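PDB 2ECE: selenium-binding protein from Sulfolobus tokodaii, which is of unknown function but adopts a beta-propeller fold and, judging from its family, may bind selenium. Local coordinates for residues 321-335 against 338-351. Residues are numbered along the deposited sequence; the frame is centred on the assembly and turned at random.
Sequences PLVTDIDISLDDKFL and SLWGIGEVRQYDIS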
ATOM      1  N   PRO A 321      10.451   2.515  14.983  1.00 24.10           N
ATOM      2  CA  PRO A 321      10.720   2.664  13.556  1.00 23.17           C
ATOM      3  C   PRO A 321       9.413   2.841  12.787  1.00 21.66           C
ATOM      4  O   PRO A 321       9.360   3.589  11.814  1.00 21.19           O
ATOM      5  CB  PRO A 321      11.441   1.364  13.203  1.00 23.95           C
ATOM      6  CG  PRO A 321      10.868   0.386  14.191  1.00 24.66           C
ATOM      7  CD  PRO A 321      10.888   1.194  15.463  1.00 24.55           C
ATOM      8  N   LEU A 322       8.362   2.173  13.261  1.00 21.72           N
ATOM      9  CA  LEU A 322       7.043   2.218  12.629  1.00 21.45           C
ATOM     10  C   LEU A 322       7.132   1.906  11.143  1.00 21.37           C
ATOM     11  O   LEU A 322       6.888   2.770  10.296  1.00 20.93           O
ATOM     12  CB  LEU A 322       6.384   3.588  12.818  1.00 20.24           C
ATOM     13  CG  LEU A 322       6.065   4.031  14.250  1.00 19.79           C
ATOM     14  CD1 LEU A 322       5.460   5.434  14.223  1.00 18.96           C
ATOM     15  CD2 LEU A 322       5.108   3.039  14.895  1.00 18.16           C
ATOM     16  N   VAL A 323       7.503   0.670  10.832  1.00 21.29           N
ATOM     17  CA  VAL A 323       7.592   0.236   9.442  1.00 22.30           C
ATOM     18  C   VAL A 323       6.153   0.018   8.996  1.00 21.10           C
ATOM     19  O   VAL A 323       5.513  -0.950   9.409  1.00 22.07           O
ATOM     20  CB  VAL A 323       8.390  -1.078   9.322  1.00 21.26           C
ATOM     21  CG1 VAL A 323       8.346  -1.592   7.883  1.00 22.31           C
ATOM     22  CG2 VAL A 323       9.847  -0.833   9.745  1.00 21.32           C
ATOM     23  N   THR A 324       5.649   0.929   8.163  1.00 20.64           N
ATOM     24  CA  THR A 324       4.267   0.867   7.690  1.00 20.01           C
ATOM     25  C   THR A 324       4.044   0.327   6.273  1.00 19.95           C
ATOM     26  O   THR A 324       2.935  -0.100   5.945  1.00 18.45           O
ATOM     27  CB  THR A 324       3.612   2.254   7.777  1.00 19.59           C
ATOM     28  OG1 THR A 324       4.428   3.206   7.086  1.00 19.39           O
ATOM     29  CG2 THR A 324       3.453   2.683   9.232  1.00 19.97           C
ATOM     30  N   ASP A 325       5.071   0.359   5.429  1.00 18.07           N
ATOM     31  CA  ASP A 325       4.934  -0.158   4.072  1.00 18.79           C
ATOM     32  C   ASP A 325       6.168  -0.935   3.615  1.00 20.42           C
ATOM     33  O   ASP A 325       7.285  -0.690   4.084  1.00 19.88           O
ATOM     34  CB  ASP A 325       4.659   0.982   3.078  1.00 17.56           C
ATOM     35  CG  ASP A 325       4.240   0.467   1.700  1.00 18.95           C
ATOM     36  OD1 ASP A 325       3.385  -0.433   1.652  1.00 17.82           O
ATOM     37  OD2 ASP A 325       4.746   0.962   0.669  1.00 20.07           O
ATOM     38  N   ILE A 326       5.946  -1.886   2.711  1.00 18.51           N
ATOM     39  CA  ILE A 326       7.020  -2.692   2.133  1.00 19.35           C
ATOM     40  C   ILE A 326       6.685  -2.901   0.660  1.00 20.17           C
ATOM     41  O   ILE A 326       5.512  -2.847   0.267  1.00 18.84           O
ATOM     42  CB  ILE A 326       7.162  -4.086   2.806  1.00 18.70           C
ATOM     43  CG1 ILE A 326       5.820  -4.820   2.795  1.00 18.24           C
ATOM     44  CG2 ILE A 326       7.704  -3.932   4.212  1.00 18.98           C
ATOM     45  CD1 ILE A 326       5.926  -6.307   3.111  1.00 16.39           C
ATOM     46  N   ASP A 327       7.710  -3.137  -0.149  1.00 18.46           N
ATOM     47  CA  ASP A 327       7.503  -3.353  -1.572  1.00 20.62           C
ATOM     48  C   ASP A 327       8.715  -4.113  -2.107  1.00 19.94           C
ATOM     49  O   ASP A 327       9.840  -3.852  -1.697  1.00 19.64           O
ATOM     50  CB  ASP A 327       7.344  -2.005  -2.275  1.00 21.65           C
ATOM     51  CG  ASP A 327       6.466  -2.085  -3.508  1.00 23.51           C
ATOM     52  OD1 ASP A 327       5.718  -3.075  -3.651  1.00 24.52           O
ATOM     53  OD2 ASP A 327       6.507  -1.146  -4.329  1.00 25.49           O
ATOM     54  N   ILE A 328       8.473  -5.052  -3.016  1.00 19.96           N
ATOM     55  CA  ILE A 328       9.538  -5.875  -3.585  1.00 20.12           C
ATOM     56  C   ILE A 328       9.777  -5.561  -5.059  1.00 20.49           C
ATOM     57  O   ILE A 328       8.824  -5.399  -5.830  1.00 21.12           O
ATOM     58  CB  ILE A 328       9.178  -7.375  -3.469  1.00 19.71           C
ATOM     59  CG1 ILE A 328       8.858  -7.726  -2.015  1.00 18.99           C
ATOM     60  CG2 ILE A 328      10.318  -8.233  -4.000  1.00 15.84           C
ATOM     61  CD1 ILE A 328       8.276  -9.114  -1.846  1.00 16.68           C
ATOM     62  N   SER A 329      11.042  -5.479  -5.464  1.00 21.16           N
ATOM     63  CA  SER A 329      11.344  -5.209  -6.871  1.00 20.28           C
ATOM     64  C   SER A 329      10.892  -6.412  -7.701  1.00 19.53           C
ATOM     65  O   SER A 329      10.827  -7.526  -7.189  1.00 18.92           O
ATOM     66  CB  SER A 329      12.844  -4.959  -7.069  1.00 20.91           C
ATOM     67  OG  SER A 329      13.621  -6.013  -6.532  1.00 21.03           O
ATOM     68  N   LEU A 330      10.574  -6.188  -8.977  1.00 19.82           N
ATOM     69  CA  LEU A 330      10.098  -7.264  -9.850  1.00 22.06           C
ATOM     70  C   LEU A 330      10.981  -8.511  -9.958  1.00 23.36           C
ATOM     71  O   LEU A 330      10.471  -9.606 -10.167  1.00 23.55           O
ATOM     72  CB  LEU A 330       9.831  -6.722 -11.257  1.00 22.77           C
ATOM     73  CG  LEU A 330       8.444  -6.137 -11.539  1.00 24.98           C
ATOM     74  CD1 LEU A 330       7.403  -7.235 -11.437  1.00 25.21           C
ATOM     75  CD2 LEU A 330       8.136  -5.022 -10.549  1.00 25.77           C
ATOM     76  N   ASP A 331      12.294  -8.351  -9.835  1.00 24.36           N
ATOM     77  CA  ASP A 331      13.206  -9.492  -9.926  1.00 25.21           C
ATOM     78  C   ASP A 331      13.265 -10.240  -8.600  1.00 25.23           C
ATOM     79  O   ASP A 331      14.024 -11.192  -8.446  1.00 23.74           O
ATOM     80  CB  ASP A 331      14.611  -9.021 -10.309  1.00 26.28           C
ATOM     81  CG  ASP A 331      15.114  -7.911  -9.406  1.00 28.28           C
ATOM     82  OD1 ASP A 331      14.530  -7.721  -8.315  1.00 27.68           O
ATOM     83  OD2 ASP A 331      16.093  -7.232  -9.781  1.00 29.18           O
ATOM     84  N   ASP A 332      12.456  -9.801  -7.642  1.00 25.90           N
ATOM     85  CA  ASP A 332      12.412 -10.426  -6.326  1.00 24.29           C
ATOM     86  C   ASP A 332      13.751 -10.375  -5.608  1.00 24.46           C
ATOM     87  O   ASP A 332      13.990 -11.145  -4.677  1.00 22.82           O
ATOM     88  CB  ASP A 332      11.956 -11.889  -6.435  1.00 24.06           C
ATOM     89  CG  ASP A 332      10.481 -12.021  -6.780  1.00 25.87           C
ATOM     90  OD1 ASP A 332       9.695 -11.136  -6.376  1.00 25.88           O
ATOM     91  OD2 ASP A 332      10.101 -13.014  -7.436  1.00 25.39           O
ATOM     92  N   LYS A 333      14.619  -9.458  -6.021  1.00 24.82           N
ATOM     93  CA  LYS A 333      15.937  -9.349  -5.406  1.00 25.02           C
ATOM     94  C   LYS A 333      15.985  -8.398  -4.211  1.00 24.88           C
ATOM     95  O   LYS A 333      16.742  -8.623  -3.265  1.00 25.53           O
ATOM     96  CB  LYS A 333      16.966  -8.912  -6.458  1.00 25.58           C
ATOM     97  CG  LYS A 333      18.410  -8.959  -5.991  1.00 28.85           C
ATOM     98  CD  LYS A 333      19.363  -8.455  -7.068  1.00 29.19           C
ATOM     99  CE  LYS A 333      20.811  -8.619  -6.630  1.00 31.31           C
ATOM    100  NZ  LYS A 333      21.774  -8.070  -7.637  1.00 31.45           N
ATOM    101  N   PHE A 334      15.170  -7.345  -4.236  1.00 24.39           N
ATOM    102  CA  PHE A 334      15.183  -6.368  -3.147  1.00 23.04           C
ATOM    103  C   PHE A 334      13.850  -6.139  -2.438  1.00 22.90           C
ATOM    104  O   PHE A 334      12.784  -6.165  -3.055  1.00 23.64           O
ATOM    105  CB  PHE A 334      15.721  -5.031  -3.665  1.00 24.40           C
ATOM    106  CG  PHE A 334      17.172  -5.081  -4.082  1.00 24.82           C
ATOM    107  CD1 PHE A 334      18.176  -5.216  -3.128  1.00 22.61           C
ATOM    108  CD2 PHE A 334      17.529  -5.015  -5.426  1.00 26.24           C
ATOM    109  CE1 PHE A 334      19.521  -5.285  -3.505  1.00 24.89           C
ATOM    110  CE2 PHE A 334      18.878  -5.085  -5.816  1.00 25.44           C
ATOM    111  CZ  PHE A 334      19.869  -5.219  -4.852  1.00 23.52           C
ATOM    112  N   LEU A 335      13.938  -5.912  -1.131  1.00 22.19           N
ATOM    113  CA  LEU A 335      12.782  -5.661  -0.281  1.00 23.64           C
ATOM    114  C   LEU A 335      13.003  -4.240   0.244  1.00 22.56           C
ATOM    115  O   LEU A 335      14.048  -3.950   0.826  1.00 24.73           O
ATOM    116  CB  LEU A 335      12.775  -6.671   0.876  1.00 23.77           C
ATOM    117  CG  LEU A 335      11.499  -7.129   1.600  1.00 27.73           C
ATOM    118  CD1 LEU A 335      11.791  -7.215   3.094  1.00 25.40           C
ATOM    119  CD2 LEU A 335      10.342  -6.185   1.334  1.00 27.00           C
ATOM    120  N   SER A 338       9.798   1.287   4.613  1.00 23.93           N
ATOM    121  CA  SER A 338       9.765   2.687   4.983  1.00 22.55           C
ATOM    122  C   SER A 338       9.677   2.671   6.506  1.00 23.19           C
ATOM    123  O   SER A 338       9.062   1.776   7.092  1.00 21.94           O
ATOM    124  CB  SER A 338       8.541   3.384   4.383  1.00 22.27           C
ATOM    125  OG  SER A 338       7.333   2.842   4.899  1.00 22.52           O
ATOM    126  N   LEU A 339      10.333   3.629   7.149  1.00 24.31           N
ATOM    127  CA  LEU A 339      10.286   3.734   8.600  1.00 24.03           C
ATOM    128  C   LEU A 339       9.651   5.090   8.835  1.00 24.54           C
ATOM    129  O   LEU A 339      10.322   6.120   8.810  1.00 22.07           O
ATOM    130  CB  LEU A 339      11.689   3.684   9.219  1.00 25.56           C
ATOM    131  CG  LEU A 339      12.321   2.313   9.490  1.00 27.29           C
ATOM    132  CD1 LEU A 339      12.714   1.647   8.178  1.00 27.79           C
ATOM    133  CD2 LEU A 339      13.552   2.491  10.379  1.00 28.02           C
ATOM    134  N   TRP A 340       8.342   5.071   9.043  1.00 23.77           N
ATOM    135  CA  TRP A 340       7.564   6.280   9.242  1.00 22.21           C
ATOM    136  C   TRP A 340       7.822   6.966  10.580  1.00 23.01           C
ATOM    137  O   TRP A 340       7.468   8.127  10.758  1.00 22.15           O
ATOM    138  CB  TRP A 340       6.082   5.939   9.111  1.00 21.73           C
ATOM    139  CG  TRP A 340       5.206   7.127   8.949  1.00 22.21           C
ATOM    140  CD1 TRP A 340       5.197   8.007   7.902  1.00 22.71           C
ATOM    141  CD2 TRP A 340       4.157   7.540   9.831  1.00 22.23           C
ATOM    142  NE1 TRP A 340       4.196   8.941   8.076  1.00 21.28           N
ATOM    143  CE2 TRP A 340       3.547   8.678   9.254  1.00 21.81           C
ATOM    144  CE3 TRP A 340       3.675   7.061  11.058  1.00 22.64           C
ATOM    145  CZ2 TRP A 340       2.475   9.335   9.854  1.00 21.81           C
ATOM    146  CZ3 TRP A 340       2.603   7.720  11.656  1.00 23.11           C
ATOM    147  CH2 TRP A 340       2.021   8.845  11.054  1.00 22.33           C
ATOM    148  N   GLY A 341       8.429   6.247  11.519  1.00 23.97           N
ATOM    149  CA  GLY A 341       8.718   6.836  12.814  1.00 24.70           C
ATOM    150  C   GLY A 341      10.101   7.455  12.815  1.00 23.62           C
ATOM    151  O   GLY A 341      10.258   8.666  12.960  1.00 22.82           O
ATOM    152  N   ILE A 342      11.113   6.615  12.625  1.00 24.43           N
ATOM    153  CA  ILE A 342      12.491   7.081  12.607  1.00 24.34           C
ATOM    154  C   ILE A 342      12.813   8.005  11.427  1.00 25.52           C
ATOM    155  O   ILE A 342      13.524   9.001  11.593  1.00 25.84           O
ATOM    156  CB  ILE A 342      13.450   5.873  12.634  1.00 24.19           C
ATOM    157  CG1 ILE A 342      13.462   5.288  14.050  1.00 23.58           C
ATOM    158  CG2 ILE A 342      14.847   6.287  12.172  1.00 25.15           C
ATOM    159  CD1 ILE A 342      14.045   3.909  14.150  1.00 26.54           C
ATOM    160  N   GLY A 343      12.289   7.683  10.244  1.00 24.98           N
ATOM    161  CA  GLY A 343      12.530   8.511   9.071  1.00 24.99           C
ATOM    162  C   GLY A 343      13.501   7.930   8.058  1.00 25.91           C
ATOM    163  O   GLY A 343      14.505   8.560   7.714  1.00 26.62           O
ATOM    164  N   GLU A 344      13.204   6.735   7.553  1.00 26.50           N
ATOM    165  CA  GLU A 344      14.092   6.102   6.583  1.00 25.91           C
ATOM    166  C   GLU A 344      13.371   5.231   5.557  1.00 26.12           C
ATOM    167  O   GLU A 344      12.201   4.873   5.719  1.00 23.10           O
ATOM    168  CB  GLU A 344      15.110   5.196   7.295  1.00 26.77           C
ATOM    169  CG  GLU A 344      15.975   5.834   8.380  1.00 28.31           C
ATOM    170  CD  GLU A 344      16.856   4.803   9.093  1.00 30.30           C
ATOM    171  OE1 GLU A 344      16.742   3.597   8.778  1.00 31.66           O
ATOM    172  OE2 GLU A 344      17.656   5.191   9.970  1.00 29.22           O
ATOM    173  N   VAL A 345      14.098   4.917   4.493  1.00 24.55           N
ATOM    174  CA  VAL A 345      13.644   3.999   3.465  1.00 23.34           C
ATOM    175  C   VAL A 345      14.877   3.116   3.387  1.00 23.98           C
ATOM    176  O   VAL A 345      15.999   3.625   3.266  1.00 23.85           O
ATOM    177  CB  VAL A 345      13.422   4.647   2.080  1.00 22.71           C
ATOM    178  CG1 VAL A 345      13.112   3.554   1.067  1.00 21.28           C
ATOM    179  CG2 VAL A 345      12.262   5.633   2.123  1.00 20.68           C
ATOM    180  N   ARG A 346      14.682   1.809   3.504  1.00 24.88           N
ATOM    181  CA  ARG A 346      15.785   0.864   3.447  1.00 24.97           C
ATOM    182  C   ARG A 346      15.597  -0.103   2.289  1.00 27.50           C
ATOM    183  O   ARG A 346      14.475  -0.322   1.814  1.00 26.29           O
ATOM    184  CB  ARG A 346      15.873   0.062   4.748  1.00 25.04           C
ATOM    185  CG  ARG A 346      16.138   0.893   5.988  1.00 24.61           C
ATOM    186  CD  ARG A 346      16.305  -0.003   7.205  1.00 25.35           C
ATOM    187  NE  ARG A 346      16.630   0.761   8.405  1.00 24.85           N
ATOM    188  CZ  ARG A 346      17.048   0.224   9.545  1.00 23.96           C
ATOM    189  NH1 ARG A 346      17.197  -1.090   9.652  1.00 22.85           N
ATOM    190  NH2 ARG A 346      17.325   1.004  10.578  1.00 25.69           N
ATOM    191  N   GLN A 347      16.710  -0.677   1.842  1.00 26.96           N
ATOM    192  CA  GLN A 347      16.717  -1.651   0.765  1.00 26.61           C
ATOM    193  C   GLN A 347      17.388  -2.907   1.307  1.00 27.91           C
ATOM    194  O   GLN A 347      18.528  -2.857   1.765  1.00 29.87           O
ATOM    195  CB  GLN A 347      17.514  -1.131  -0.434  1.00 24.77           C
ATOM    196  CG  GLN A 347      17.720  -2.174  -1.526  1.00 23.36           C
ATOM    197  CD  GLN A 347      18.794  -1.778  -2.522  1.00 25.11           C
ATOM    198  OE1 GLN A 347      18.523  -1.583  -3.710  1.00 27.08           O
ATOM    199  NE2 GLN A 347      20.022  -1.655  -2.041  1.00 25.01           N
ATOM    200  N   TYR A 348      16.679  -4.028   1.271  1.00 28.37           N
ATOM    201  CA  TYR A 348      17.236  -5.284   1.747  1.00 28.20           C
ATOM    202  C   TYR A 348      17.382  -6.264   0.592  1.00 28.76           C
ATOM    203  O   TYR A 348      16.435  -6.498  -0.160  1.00 26.94           O
ATOM    204  CB  TYR A 348      16.346  -5.922   2.814  1.00 27.26           C
ATOM    205  CG  TYR A 348      16.398  -5.264   4.168  1.00 27.19           C
ATOM    206  CD1 TYR A 348      15.667  -4.109   4.433  1.00 27.09           C
ATOM    207  CD2 TYR A 348      17.176  -5.805   5.194  1.00 28.51           C
ATOM    208  CE1 TYR A 348      15.706  -3.505   5.692  1.00 27.76           C
ATOM    209  CE2 TYR A 348      17.224  -5.214   6.455  1.00 28.33           C
ATOM    210  CZ  TYR A 348      16.485  -4.062   6.697  1.00 30.01           C
ATOM    211  OH  TYR A 348      16.522  -3.473   7.942  1.00 30.24           O
ATOM    212  N   ASP A 349      18.577  -6.822   0.447  1.00 28.42           N
ATOM    213  CA  ASP A 349      18.824  -7.803  -0.599  1.00 29.00           C
ATOM    214  C   ASP A 349      18.172  -9.081  -0.086  1.00 27.14           C
ATOM    215  O   ASP A 349      18.524  -9.573   0.983  1.00 27.77           O
ATOM    216  CB  ASP A 349      20.338  -8.001  -0.777  1.00 30.68           C
ATOM    217  CG  ASP A 349      20.677  -9.087  -1.780  1.00 33.35           C
ATOM    218  OD1 ASP A 349      21.580  -8.857  -2.615  1.00 35.10           O
ATOM    219  OD2 ASP A 349      20.058 -10.172  -1.731  1.00 34.18           O
ATOM    220  N   ILE A 350      17.204  -9.605  -0.823  1.00 27.92           N
ATOM    221  CA  ILE A 350      16.548 -10.827  -0.385  1.00 28.42           C
ATOM    222  C   ILE A 350      16.844 -12.016  -1.289  1.00 28.61           C
ATOM    223  O   ILE A 350      15.995 -12.894  -1.467  1.00 27.09           O
ATOM    224  CB  ILE A 350      15.007 -10.646  -0.256  1.00 28.99           C
ATOM    225  CG1 ILE A 350      14.431 -10.009  -1.521  1.00 28.49           C
ATOM    226  CG2 ILE A 350      14.693  -9.803   0.965  1.00 26.72           C
ATOM    227  CD1 ILE A 350      12.920  -9.884  -1.486  1.00 29.24           C
ATOM    228  N   SER A 351      18.049 -12.040  -1.858  1.00 28.74           N
ATOM    229  CA  SER A 351      18.469 -13.147  -2.717  1.00 30.06           C
ATOM    230  C   SER A 351      18.143 -14.418  -1.946  1.00 29.68           C
ATOM    231  O   SER A 351      17.758 -15.436  -2.520  1.00 30.18           O
ATOM    232  CB  SER A 351      19.970 -13.064  -2.997  1.00 31.43           C
ATOM    233  OG  SER A 351      20.279 -11.878  -3.710  1.00 34.02           O
TER
HETATM  234  O   HOH W   1      13.782 -13.301  -3.166  1.00 35.50           O
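Phe334 and Gln347 stack across neighbouring antiparallel strands, and they illustrate how a flat amide can cover an aromatic ring. With CG anti to the backbone N (chi1 172°), the extended Gln347 chain lays its amide over one ring face, the planes 16° apart and Gln347 CD 3.5 Å from Phe334 CD1. Lys333 CG covers the opposite face near its rim. With an alanine here instead of Phe334, the Gln347 amide would probably lose the surface it rests on and be free to turn, leaving a gap beside Lys333. Leu335 and Tyr348, a hydrogen-bonded pair, exchange two 2.7 Å backbone bonds, Leu335 N to Tyr348 O and Tyr348 N to Leu335 O. On their face Ile350 is packed tightly: its CG2 lies 3.7 Å from Leu335 CB, while its CD1 meets Ile328 CG2 at 4.0 Å. The solvent side is looser. Lys333 NZ stays 5.1 Å from Asp349 OD1 and bonds instead to Pro425 O, Ser351 is exposed, and a water bridges Asp332 O and Ile350 O. At the other end, Gly341 N and Trp340 N donate to Pro321 O and Leu322 O, tying the loop before strand 326-328 to the 340-343 turn. Together these hairpins supply three strands of a four-stranded propeller blade: strand 357-363 completes it, touching Phe334 through Thr359, while Val323 and Leu335 pack against Ile282 of strand 280-288 in another sheet.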